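Local coordinates for 39 kDa initiator binding protein (Trichomonas vaginalis, PDB 1PP7) that binds the initiator element of core promoter DNA, here through its N-terminal DNA-binding domain, and probably helps to start transcription, at residues 8-13 against 69-74; 58-61 against 65-68; 90-95 against 108-113; 94-97 against 103-106. All coordinates share one frame; numbering follows the deposited sequence.

Overall arrangement
From the N terminus, interaction 1 joins helix 6-11 to helix 69-76 and closes the longest loop, with 55 residues between its segments. Nested inside it, interaction 2 pairs strands 57-59 and 65-67, and strand 65-67 leads directly into helix 69-76. Interactions 3 and 4 come later in the chain. They share Gln-94 and Leu-95: interaction 4 pairs 94-97 with the returning strand 102-106, and interaction 3 reaches past that hairpin to 108-113. Strands 65-67 and 102-106 are neighbours, so interactions 2 and 4 build one four-stranded antiparallel sheet. Interaction 3 adds an aromatic contact beside it, while side chains of interactions 1, 3 and 4 approach the DNA.

Interaction 1. Residues 8-13 against 69-74; sequences ASFTSR and KKNVAL. With nucleotides of chain B.
Phe-10 and Asn-71 share much the same first torsion (chi1 -70° and -74°), with CG trans to the carbonyl carbon in each, which sends the ring from helix 6-11 across to the amide on helix 69-76. The two side chains cross at about a right angle, and the ring and amide planes lie 51° apart. The far end of the ring makes the contact: Phe-10 CZ is 3.7 Å from Asn-71 ND2, and Phe-10 CE2 lies 4.1 Å from Asn-71 CG. One helical turn on, Leu-74 offers a looser apolar touch, its CD1 4.3 Å from Phe-10 CE2. No hydrogen bond links the two segments; the amide nitrogen of Asn-71 instead makes weak ones to the carbonyl oxygens of Glu-54 and Ile-55. Within 8-13, Arg-13 NE donates to Ser-9 O at 3.0 Å, approaching from above the carbonyl plane. At the start of the other helix, the chain of Lys-69 bends at chi3 and brings NZ 3.0 Å from OP2 of nucleotide DA3 of chain B in a weak hydrogen bond, while Asn-84 takes a second one from the same ammonium group. Leu-74 also lies beside Glu-7, a residue seen to bind zinc. Phe-10 packs on Glu-54 and Ile-55 of helix 49-55, and on the side of helix 69-76 turned from Phe-10, Val-72 meets Leu-83 of helix 80-89.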
loop_
_atom_site.group_PDB
_atom_site.type_symbol
_atom_site.label_atom_id
_atom_site.label_comp_id
_atom_site.label_asym_id
_atom_site.label_seq_id
_atom_site.Cartn_x
_atom_site.Cartn_y
_atom_site.Cartn_z
ATOM N N ALA C 8 -1.876 -4.645 15.524
ATOM C CA ALA C 8 -1.507 -3.848 16.691
ATOM C C ALA C 8 -0.018 -3.549 16.667
ATOM O O ALA C 8 0.391 -2.460 17.050
ATOM C CB ALA C 8 -1.852 -4.587 17.975
ATOM N N SER C 9 0.789 -4.518 16.225
ATOM C CA SER C 9 2.239 -4.330 16.162
ATOM C C SER C 9 2.609 -3.489 14.938
ATOM O O SER C 9 3.585 -2.722 14.984
ATOM C CB SER C 9 2.980 -5.688 16.126
ATOM O OG SER C 9 3.147 -6.189 14.803
ATOM N N PHE C 10 1.831 -3.642 13.856
ATOM C CA PHE C 10 2.030 -2.883 12.609
ATOM C C PHE C 10 1.701 -1.405 12.817
ATOM O O PHE C 10 2.565 -0.524 12.674
ATOM C CB PHE C 10 1.105 -3.345 11.470
ATOM C CG PHE C 10 1.406 -4.694 10.914
ATOM C CD1 PHE C 10 2.640 -5.301 11.110
ATOM C CD2 PHE C 10 0.425 -5.369 10.185
ATOM C CE1 PHE C 10 2.896 -6.578 10.588
ATOM C CE2 PHE C 10 0.667 -6.641 9.659
ATOM C CZ PHE C 10 1.905 -7.245 9.861
ATOM N N THR C 11 0.440 -1.128 13.135
ATOM C CA THR C 11 0.045 0.266 13.286
ATOM C C THR C 11 0.775 0.908 14.450
ATOM O O THR C 11 1.217 2.059 14.333
ATOM C CB THR C 11 -1.494 0.461 13.452
ATOM O OG1 THR C 11 -1.817 0.592 14.836
ATOM C CG2 THR C 11 -2.254 -0.710 12.851
ATOM N N SER C 12 0.936 0.168 15.551
ATOM C CA SER C 12 1.642 0.705 16.706
ATOM C C SER C 12 3.070 1.120 16.337
ATOM O O SER C 12 3.682 1.923 17.040
ATOM C CB SER C 12 1.715 -0.322 17.830
ATOM O OG SER C 12 2.797 -1.227 17.605
ATOM N N ARG C 13 3.606 0.590 15.244
ATOM C CA ARG C 13 4.958 0.937 14.863
ATOM C C ARG C 13 5.073 1.986 13.787
ATOM O O ARG C 13 6.148 2.494 13.498
ATOM C CB ARG C 13 5.722 -0.327 14.495
ATOM C CG ARG C 13 6.051 -1.090 15.766
ATOM C CD ARG C 13 7.091 -2.120 15.523
ATOM N NE ARG C 13 6.544 -3.206 14.723
ATOM C CZ ARG C 13 7.250 -3.902 13.838
ATOM N NH1 ARG C 13 8.543 -3.613 13.646
ATOM N NH2 ARG C 13 6.657 -4.873 13.137
ATOM N N LYS C 69 -0.526 -8.708 0.024
ATOM C CA LYS C 69 -1.849 -8.093 0.207
ATOM C C LYS C 69 -2.477 -8.391 1.560
ATOM O O LYS C 69 -3.079 -7.525 2.182
ATOM C CB LYS C 69 -2.793 -8.497 -0.920
ATOM C CG LYS C 69 -2.254 -8.034 -2.225
ATOM C CD LYS C 69 -3.235 -8.174 -3.319
ATOM C CE LYS C 69 -3.268 -9.608 -3.824
ATOM N NZ LYS C 69 -4.520 -9.806 -4.609
ATOM N N LYS C 70 -2.315 -9.620 2.014
ATOM C CA LYS C 70 -2.863 -10.008 3.290
ATOM C C LYS C 70 -2.478 -8.987 4.403
ATOM O O LYS C 70 -3.348 -8.559 5.148
ATOM C CB LYS C 70 -2.386 -11.433 3.613
ATOM C CG LYS C 70 -3.182 -12.127 4.695
ATOM C CD LYS C 70 -3.296 -13.614 4.394
ATOM C CE LYS C 70 -4.014 -14.360 5.523
ATOM N NZ LYS C 70 -4.103 -15.854 5.274
ATOM N N ASN C 71 -1.198 -8.572 4.471
ATOM C CA ASN C 71 -0.719 -7.617 5.486
ATOM C C ASN C 71 -1.100 -6.175 5.171
ATOM O O ASN C 71 -1.402 -5.374 6.057
ATOM C CB ASN C 71 0.799 -7.714 5.622
ATOM C CG ASN C 71 1.260 -9.006 6.373
ATOM O OD1 ASN C 71 0.467 -9.920 6.621
ATOM N ND2 ASN C 71 2.547 -9.071 6.716
ATOM N N VAL C 72 -1.053 -5.835 3.896
ATOM C CA VAL C 72 -1.396 -4.511 3.461
ATOM C C VAL C 72 -2.877 -4.219 3.708
ATOM O O VAL C 72 -3.243 -3.104 4.086
ATOM C CB VAL C 72 -1.078 -4.374 2.012
ATOM C CG1 VAL C 72 -1.675 -3.067 1.469
ATOM C CG2 VAL C 72 0.423 -4.457 1.842
ATOM N N ALA C 73 -3.734 -5.218 3.500
ATOM C CA ALA C 73 -5.129 -4.988 3.752
ATOM C C ALA C 73 -5.230 -4.713 5.246
ATOM O O ALA C 73 -5.946 -3.822 5.627
ATOM C CB ALA C 73 -5.949 -6.178 3.376
ATOM N N LEU C 74 -4.496 -5.436 6.095
ATOM C CA LEU C 74 -4.603 -5.200 7.545
ATOM C C LEU C 74 -4.234 -3.808 7.981
ATOM O O LEU C 74 -5.079 -3.086 8.519
ATOM C CB LEU C 74 -3.743 -6.169 8.376
ATOM C CG LEU C 74 -4.228 -7.612 8.393
ATOM C CD1 LEU C 74 -3.181 -8.533 9.037
ATOM C CD2 LEU C 74 -5.502 -7.670 9.139
ATOM P P DA B 3 -3.648 -13.365 -5.751
ATOM O OP1 DA B 3 -2.575 -13.120 -6.767
ATOM O OP2 DA B 3 -3.634 -12.658 -4.449
ATOM O "O5'" DA B 3 -5.045 -13.047 -6.424
ATOM C "C5'" DA B 3 -5.233 -13.284 -7.812
ATOM C "C4'" DA B 3 -6.667 -12.991 -8.178
ATOM O "O4'" DA B 3 -7.582 -13.879 -7.484
ATOM C "C3'" DA B 3 -7.175 -11.572 -7.888
ATOM O "O3'" DA B 3 -8.009 -11.311 -8.989
ATOM C "C2'" DA B 3 -8.070 -11.775 -6.683
ATOM C "C1'" DA B 3 -8.679 -13.107 -7.052
ATOM N N9 DA B 3 -9.412 -13.830 -6.009
ATOM C C8 DA B 3 -9.162 -13.924 -4.653
ATOM N N7 DA B 3 -10.066 -14.629 -3.993
ATOM C C5 DA B 3 -10.961 -15.020 -4.974
ATOM C C6 DA B 3 -12.163 -15.773 -4.921
ATOM N N6 DA B 3 -12.668 -16.291 -3.790
ATOM N N1 DA B 3 -12.837 -15.968 -6.088
ATOM C C2 DA B 3 -12.325 -15.446 -7.226
ATOM N N3 DA B 3 -11.200 -14.728 -7.401
ATOM C C4 DA B 3 -10.563 -14.547 -6.224
#

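Interaction 2. Residues 58-61 against 65-68; sequences SWIS and FKMK
Phe-65 opens the second strand opposite Trp-59, a non-hydrogen-bonded antiparallel pair whose CA atoms are 4.0 Å apart. With CG held between its backbone N and carbonyl carbon (chi1 61°), the phenyl ring turns an edge toward the six-membered ring of Trp-59 in a T-shaped stack, with planes at 79° and centroids 5.8 Å apart. Phe-65 CB lies 4.0 Å from Trp-59 CE3, and on the backbone side Phe-65 CA makes a C-H...O contact of 3.2 Å with Ser-58 O. Both aromatic groups sit on the same face of the sheet, where Leu-42 of helix 34-45 meets each of them.

Lys-66 points to the other face and is gripped through its main chain. Its N donates to Ser-58 O at 3.0 Å, and its O accepts from Ser-58 N at 3.1 Å, so the pair is closed by two bonds. Beyond CG the lysine chain is extended and lies across the methyl branch of Ile-60, whose CG2 is 3.6 Å from Lys-66 CG. The ammonium end is engaged by Trp-102 in a cation-pi contact. Met-67 hardly touches 58-61 and packs instead on Leu-57 and Trp-105. Lys-68 takes the N-cap position of helix 69-76, where its backbone bonds to Gly-56. Together the strands form a short antiparallel beta hairpin at one edge of the four-stranded sheet, an arrangement consistent with a variant of the winged-helix fold in this helix-turn-helix family.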
loop_
_atom_site.group_PDB
_atom_site.type_symbol
_atom_site.label_atom_id
_atom_site.label_comp_id
_atom_site.label_asym_id
_atom_site.label_seq_id
_atom_site.Cartn_x
_atom_site.Cartn_y
_atom_site.Cartn_z
ATOM N N SER C 58 7.145 -2.812 -0.784
ATOM C CA SER C 58 8.361 -2.093 -1.192
ATOM C C SER C 58 8.628 -1.997 -2.703
ATOM O O SER C 58 8.215 -2.842 -3.490
ATOM C CB SER C 58 9.615 -2.678 -0.479
ATOM O OG SER C 58 9.720 -4.070 -0.619
ATOM N N TRP C 59 9.305 -0.931 -3.108
ATOM C CA TRP C 59 9.634 -0.770 -4.525
ATOM C C TRP C 59 10.745 -1.746 -4.919
ATOM O O TRP C 59 11.714 -1.974 -4.171
ATOM C CB TRP C 59 10.139 0.640 -4.818
ATOM C CG TRP C 59 9.121 1.729 -4.595
ATOM C CD1 TRP C 59 9.082 2.616 -3.545
ATOM C CD2 TRP C 59 8.021 2.080 -5.463
ATOM N NE1 TRP C 59 8.035 3.485 -3.718
ATOM C CE2 TRP C 59 7.372 3.179 -4.883
ATOM C CE3 TRP C 59 7.534 1.568 -6.673
ATOM C CZ2 TRP C 59 6.269 3.772 -5.455
ATOM C CZ3 TRP C 59 6.440 2.155 -7.250
ATOM C CH2 TRP C 59 5.812 3.247 -6.639
ATOM N N ILE C 60 10.621 -2.327 -6.091
ATOM C CA ILE C 60 11.685 -3.203 -6.564
ATOM C C ILE C 60 12.419 -2.398 -7.698
ATOM O O ILE C 60 13.522 -2.723 -8.105
ATOM C CB ILE C 60 11.102 -4.583 -7.011
ATOM C CG1 ILE C 60 10.141 -4.414 -8.175
ATOM C CG2 ILE C 60 10.328 -5.216 -5.826
ATOM C CD1 ILE C 60 9.357 -5.669 -8.441
ATOM N N SER C 61 11.795 -1.332 -8.180
ATOM C CA SER C 61 12.425 -0.471 -9.175
ATOM C C SER C 61 11.747 0.900 -9.082
ATOM O O SER C 61 10.899 1.109 -8.192
ATOM C CB SER C 61 12.291 -1.054 -10.583
ATOM O OG SER C 61 10.948 -1.076 -11.026
ATOM N N PHE C 65 6.403 -2.417 -7.577
ATOM C CA PHE C 65 6.481 -2.692 -6.144
ATOM C C PHE C 65 5.919 -4.082 -5.935
ATOM O O PHE C 65 5.237 -4.638 -6.795
ATOM C CB PHE C 65 5.684 -1.658 -5.285
ATOM C CG PHE C 65 4.181 -1.588 -5.568
ATOM C CD1 PHE C 65 3.679 -0.756 -6.605
ATOM C CD2 PHE C 65 3.270 -2.235 -4.732
ATOM C CE1 PHE C 65 2.317 -0.568 -6.794
ATOM C CE2 PHE C 65 1.883 -2.060 -4.900
ATOM C CZ PHE C 65 1.403 -1.221 -5.937
ATOM N N LYS C 66 6.237 -4.658 -4.788
ATOM C CA LYS C 66 5.746 -5.960 -4.465
ATOM C C LYS C 66 5.102 -5.757 -3.143
ATOM O O LYS C 66 5.460 -4.816 -2.430
ATOM C CB LYS C 66 6.877 -6.969 -4.342
ATOM C CG LYS C 66 8.023 -6.571 -3.381
ATOM C CD LYS C 66 8.859 -7.839 -3.118
ATOM C CE LYS C 66 10.336 -7.536 -2.782
ATOM N NZ LYS C 66 11.089 -8.773 -2.236
ATOM N N MET C 67 4.173 -6.646 -2.794
ATOM C CA MET C 67 3.499 -6.512 -1.525
ATOM C C MET C 67 2.903 -7.834 -1.130
ATOM O O MET C 67 2.835 -8.749 -1.943
ATOM C CB MET C 67 2.372 -5.440 -1.619
ATOM C CG MET C 67 1.073 -5.884 -2.307
ATOM S SD MET C 67 -0.239 -4.547 -2.227
ATOM C CE MET C 67 -0.422 -4.118 -3.873
ATOM N N LYS C 68 2.532 -7.931 0.150
ATOM C CA LYS C 68 1.829 -9.080 0.676
ATOM C C LYS C 68 0.419 -8.476 0.928
ATOM O O LYS C 68 0.189 -7.781 1.918
ATOM C CB LYS C 68 2.499 -9.547 1.966
ATOM C CG LYS C 68 3.808 -10.282 1.737
ATOM C CD LYS C 68 4.158 -11.157 2.929
ATOM C CE LYS C 68 5.471 -11.923 2.673
ATOM N NZ LYS C 68 5.791 -13.072 3.606
#

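Interaction 3. Residues 90-95 against 108-113; sequences LAFEQL and SGFTRN
Phe-92 and Phe-110 meet across backbones that stay well apart, the nearest CA atoms of the two segments being those of Phe-92 and Ser-108 at 8.0 Å, with no hydrogen bond between them. Their contact is a T-shaped pair of phenyl rings, set where a Schellman motif ends helix 80-89 and the chain enters the strand 93-99. Ala-91 is the C-prime residue, with positive phi, and Phe-92 N and Ala-91 N reach back to Leu-87 O and Arg-88 O. In a winged-helix domain such a strand follows the DNA-recognition helix, and the order of elements here is consistent with that; Leu-90 packs on a phosphate of the bound DNA.

A chi1 of -82° directs the ring of Phe-92 so that CE1 and CZ, its leading edge, face the partner. Phe-110 takes a different first torsion, chi1 -174°, and offers a face. The planes stand at 72° and the centroids are 5.1 Å apart. Both residues are buried. Leu-38 of helix 34-45 adjoins Phe-92, and Leu-42 adjoins Phe-110, which also meets Phe-65 and the imidazole of His-39, a residue seen to bind zinc. Thr-111 O accepts a hydrogen bond from His-39 NE2, tying strand 110-111 to the same histidine. At the aromatic contact itself, Phe-92 CE1 stands 3.9 Å above the plane of the Phe-110 ring, over its centre, and Phe-92 CZ comes within 4.0 Å of Phe-110 CE2.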
loop_
_atom_site.group_PDB
_atom_site.type_symbol
_atom_site.label_atom_id
_atom_site.label_comp_id
_atom_site.label_asym_id
_atom_site.label_seq_id
_atom_site.Cartn_x
_atom_site.Cartn_y
_atom_site.Cartn_z
ATOM N N LEU C 90 -8.814 0.720 -9.665
ATOM C CA LEU C 90 -7.942 1.881 -9.821
ATOM C C LEU C 90 -6.813 1.667 -10.842
ATOM O O LEU C 90 -5.891 2.480 -10.954
ATOM C CB LEU C 90 -7.427 2.354 -8.450
ATOM C CG LEU C 90 -8.601 2.797 -7.540
ATOM C CD1 LEU C 90 -8.144 3.301 -6.231
ATOM C CD2 LEU C 90 -9.368 3.891 -8.245
ATOM N N ALA C 91 -6.887 0.572 -11.594
ATOM C CA ALA C 91 -5.944 0.287 -12.677
ATOM C C ALA C 91 -4.506 -0.031 -12.297
ATOM O O ALA C 91 -3.529 0.473 -12.935
ATOM C CB ALA C 91 -5.987 1.458 -13.767
ATOM N N PHE C 92 -4.376 -0.825 -11.235
ATOM C CA PHE C 92 -3.063 -1.319 -10.827
ATOM C C PHE C 92 -2.964 -2.591 -11.674
ATOM O O PHE C 92 -3.942 -3.270 -11.952
ATOM C CB PHE C 92 -2.996 -1.597 -9.336
ATOM C CG PHE C 92 -2.744 -0.364 -8.527
ATOM C CD1 PHE C 92 -1.450 -0.047 -8.093
ATOM C CD2 PHE C 92 -3.795 0.551 -8.286
ATOM C CE1 PHE C 92 -1.202 1.158 -7.443
ATOM C CE2 PHE C 92 -3.575 1.747 -7.644
ATOM C CZ PHE C 92 -2.279 2.067 -7.213
ATOM N N GLU C 93 -1.791 -2.847 -12.187
ATOM C CA GLU C 93 -1.648 -3.986 -13.024
ATOM C C GLU C 93 -0.697 -4.975 -12.382
ATOM O O GLU C 93 0.459 -4.658 -12.071
ATOM C CB GLU C 93 -1.175 -3.503 -14.382
ATOM C CG GLU C 93 -0.494 -4.555 -15.252
ATOM C CD GLU C 93 -0.035 -3.923 -16.583
ATOM O OE1 GLU C 93 0.192 -2.682 -16.590
ATOM O OE2 GLU C 93 0.095 -4.644 -17.594
ATOM N N GLN C 94 -1.218 -6.173 -12.148
ATOM C CA GLN C 94 -0.477 -7.237 -11.527
ATOM C C GLN C 94 0.544 -7.825 -12.514
ATOM O O GLN C 94 0.207 -8.189 -13.657
ATOM C CB GLN C 94 -1.425 -8.333 -11.061
ATOM C CG GLN C 94 -0.683 -9.305 -10.177
ATOM C CD GLN C 94 -1.584 -10.251 -9.474
ATOM O OE1 GLN C 94 -2.765 -9.981 -9.335
ATOM N NE2 GLN C 94 -1.038 -11.375 -9.014
ATOM N N LEU C 95 1.778 -7.917 -12.054
ATOM C CA LEU C 95 2.869 -8.438 -12.850
ATOM C C LEU C 95 3.356 -9.828 -12.346
ATOM O O LEU C 95 4.282 -10.406 -12.898
ATOM C CB LEU C 95 4.028 -7.431 -12.825
ATOM C CG LEU C 95 3.603 -6.015 -13.200
ATOM C CD1 LEU C 95 4.792 -5.137 -12.979
ATOM C CD2 LEU C 95 3.035 -5.904 -14.672
ATOM N N SER C 108 0.349 3.030 -14.297
ATOM C CA SER C 108 0.951 4.169 -14.980
ATOM C C SER C 108 0.987 5.468 -14.128
ATOM O O SER C 108 0.005 5.862 -13.517
ATOM C CB SER C 108 0.269 4.362 -16.356
ATOM O OG SER C 108 -1.003 4.969 -16.190
ATOM N N GLY C 109 2.153 6.103 -14.071
ATOM C CA GLY C 109 2.308 7.319 -13.302
ATOM C C GLY C 109 2.409 7.084 -11.793
ATOM O O GLY C 109 2.306 8.028 -10.985
ATOM N N PHE C 110 2.601 5.825 -11.410
ATOM C CA PHE C 110 2.712 5.482 -10.015
ATOM C C PHE C 110 4.173 4.982 -9.820
ATOM O O PHE C 110 4.541 3.841 -10.154
ATOM C CB PHE C 110 1.632 4.436 -9.690
ATOM C CG PHE C 110 1.536 4.096 -8.234
ATOM C CD1 PHE C 110 2.372 3.114 -7.668
ATOM C CD2 PHE C 110 0.667 4.802 -7.397
ATOM C CE1 PHE C 110 2.340 2.856 -6.297
ATOM C CE2 PHE C 110 0.638 4.541 -6.006
ATOM C CZ PHE C 110 1.476 3.571 -5.467
ATOM N N THR C 111 4.999 5.853 -9.262
ATOM C CA THR C 111 6.409 5.547 -9.093
ATOM C C THR C 111 6.952 6.084 -7.791
ATOM O O THR C 111 6.245 6.793 -7.045
ATOM C CB THR C 111 7.262 6.216 -10.212
ATOM O OG1 THR C 111 7.286 7.647 -10.026
ATOM C CG2 THR C 111 6.667 5.976 -11.540
ATOM N N ARG C 112 8.237 5.769 -7.581
ATOM C CA ARG C 112 9.022 6.178 -6.424
ATOM C C ARG C 112 8.699 7.618 -6.109
ATOM O O ARG C 112 8.437 7.927 -4.967
ATOM C CB ARG C 112 10.520 6.013 -6.718
ATOM C CG ARG C 112 11.496 6.169 -5.527
ATOM C CD ARG C 112 12.145 4.840 -5.116
ATOM N NE ARG C 112 12.787 4.151 -6.238
ATOM C CZ ARG C 112 13.408 2.978 -6.139
ATOM N NH1 ARG C 112 13.471 2.353 -4.975
ATOM N NH2 ARG C 112 13.988 2.435 -7.201
ATOM N N ASN C 113 8.714 8.502 -7.100
ATOM C CA ASN C 113 8.367 9.903 -6.842
ATOM C C ASN C 113 7.207 10.513 -7.645
ATOM O O ASN C 113 7.197 11.707 -7.966
ATOM C CB ASN C 113 9.609 10.830 -6.890
ATOM C CG ASN C 113 10.471 10.613 -8.109
ATOM O OD1 ASN C 113 9.983 10.691 -9.250
ATOM N ND2 ASN C 113 11.767 10.324 -7.884
#

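Interaction 4. Residues 94-97 against 103-106; sequences QLQH and TQWK
Gln-94 packs over a face of the buried Trp-105 indole, the closed side of the contact. Gln-94 CB sits 3.9 Å from the centroid of the six-membered ring, 16° off its normal, a CH-pi contact; Gln-94 N comes within 3.5 Å of Trp-105 CE3. A chi1 of -169° and an extended chain carry the Gln-94 amide on past Trp-105 CH2, and NE2 bonds to a phosphate of the DNA. Thr-103 packs on a phosphate too, and its hydroxyl OG1 donates a hydrogen bond to Gln-96 O at 3.1 Å. These pairs belong to the antiparallel hairpin of strands 93-99 and 102-106, placed after helix 80-89 like the wing of a winged-helix domain. One backbone bond, Leu-95 N to Gln-104 O, is 2.9 Å long and nearly straight at 173°. Toward solvent the packing is made by the exposed Leu-95, which meets the bent chain of Lys-106 at about a right angle at the rim, with CD2 3.5 Å from Lys-106 CD, while the lysine NZ is modelled in a very short salt bridge with Glu-93. On the face away from Trp-105, Gln-96 CB and Gln-104 CB approach to 3.9 Å.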
loop_
_atom_site.group_PDB
_atom_site.type_symbol
_atom_site.label_atom_id
_atom_site.label_comp_id
_atom_site.label_asym_id
_atom_site.label_seq_id
_atom_site.Cartn_x
_atom_site.Cartn_y
_atom_site.Cartn_z
ATOM N N GLN C 94 -1.218 -6.173 -12.148
ATOM C CA GLN C 94 -0.477 -7.237 -11.527
ATOM C C GLN C 94 0.544 -7.825 -12.514
ATOM O O GLN C 94 0.207 -8.189 -13.657
ATOM C CB GLN C 94 -1.425 -8.333 -11.061
ATOM C CG GLN C 94 -0.683 -9.305 -10.177
ATOM C CD GLN C 94 -1.584 -10.251 -9.474
ATOM O OE1 GLN C 94 -2.765 -9.981 -9.335
ATOM N NE2 GLN C 94 -1.038 -11.375 -9.014
ATOM N N LEU C 95 1.778 -7.917 -12.054
ATOM C CA LEU C 95 2.869 -8.438 -12.850
ATOM C C LEU C 95 3.356 -9.828 -12.346
ATOM O O LEU C 95 4.282 -10.406 -12.898
ATOM C CB LEU C 95 4.028 -7.431 -12.825
ATOM C CG LEU C 95 3.603 -6.015 -13.200
ATOM C CD1 LEU C 95 4.792 -5.137 -12.979
ATOM C CD2 LEU C 95 3.035 -5.904 -14.672
ATOM N N GLN C 96 2.733 -10.345 -11.294
ATOM C CA GLN C 96 3.121 -11.647 -10.762
ATOM C C GLN C 96 2.061 -12.310 -9.864
ATOM O O GLN C 96 1.374 -11.632 -9.032
ATOM C CB GLN C 96 4.423 -11.534 -10.004
ATOM C CG GLN C 96 4.956 -12.865 -9.513
ATOM C CD GLN C 96 5.755 -12.745 -8.198
ATOM O OE1 GLN C 96 5.177 -12.787 -7.111
ATOM N NE2 GLN C 96 7.075 -12.578 -8.299
ATOM N N HIS C 97 1.914 -13.624 -10.101
ATOM C CA HIS C 97 1.005 -14.514 -9.352
ATOM C C HIS C 97 1.529 -14.555 -7.902
ATOM O O HIS C 97 2.712 -14.279 -7.649
ATOM C CB HIS C 97 1.056 -15.957 -9.945
ATOM C CG HIS C 97 0.086 -16.939 -9.327
ATOM N ND1 HIS C 97 -1.271 -16.925 -9.593
ATOM C CD2 HIS C 97 0.292 -18.001 -8.505
ATOM C CE1 HIS C 97 -1.856 -17.935 -8.969
ATOM N NE2 HIS C 97 -0.931 -18.603 -8.302
ATOM N N THR C 103 3.094 -10.490 -4.160
ATOM C CA THR C 103 2.514 -10.194 -5.429
ATOM C C THR C 103 3.278 -8.942 -5.917
ATOM O O THR C 103 3.865 -8.231 -5.093
ATOM C CB THR C 103 0.956 -10.150 -5.165
ATOM O OG1 THR C 103 0.278 -10.816 -6.234
ATOM C CG2 THR C 103 0.430 -8.827 -4.868
ATOM N N GLN C 104 3.386 -8.734 -7.239
ATOM C CA GLN C 104 4.123 -7.577 -7.776
ATOM C C GLN C 104 3.239 -6.736 -8.611
ATOM O O GLN C 104 2.328 -7.265 -9.259
ATOM C CB GLN C 104 5.281 -8.030 -8.620
ATOM C CG GLN C 104 6.608 -7.770 -7.974
ATOM C CD GLN C 104 7.697 -8.505 -8.652
ATOM O OE1 GLN C 104 7.881 -8.366 -9.874
ATOM N NE2 GLN C 104 8.444 -9.320 -7.873
ATOM N N TRP C 105 3.537 -5.427 -8.642
ATOM C CA TRP C 105 2.692 -4.455 -9.330
ATOM C C TRP C 105 3.302 -3.242 -9.976
ATOM O O TRP C 105 4.395 -2.858 -9.636
ATOM C CB TRP C 105 1.656 -3.875 -8.355
ATOM C CG TRP C 105 0.858 -4.890 -7.679
ATOM C CD1 TRP C 105 1.276 -5.715 -6.688
ATOM C CD2 TRP C 105 -0.486 -5.272 -7.986
ATOM N NE1 TRP C 105 0.305 -6.585 -6.369
ATOM C CE2 TRP C 105 -0.803 -6.345 -7.141
ATOM C CE3 TRP C 105 -1.443 -4.813 -8.886
ATOM C CZ2 TRP C 105 -2.056 -6.985 -7.164
ATOM C CZ3 TRP C 105 -2.679 -5.440 -8.921
ATOM C CH2 TRP C 105 -2.972 -6.521 -8.062
ATOM N N LYS C 106 2.500 -2.602 -10.848
ATOM C CA LYS C 106 2.834 -1.354 -11.531
ATOM C C LYS C 106 1.519 -0.667 -11.911
ATOM O O LYS C 106 0.471 -1.289 -11.955
ATOM C CB LYS C 106 3.715 -1.581 -12.768
ATOM C CG LYS C 106 3.032 -1.428 -14.131
ATOM C CD LYS C 106 3.492 -2.507 -15.084
ATOM C CE LYS C 106 3.517 -2.058 -16.566
ATOM N NZ LYS C 106 2.212 -1.731 -17.174
#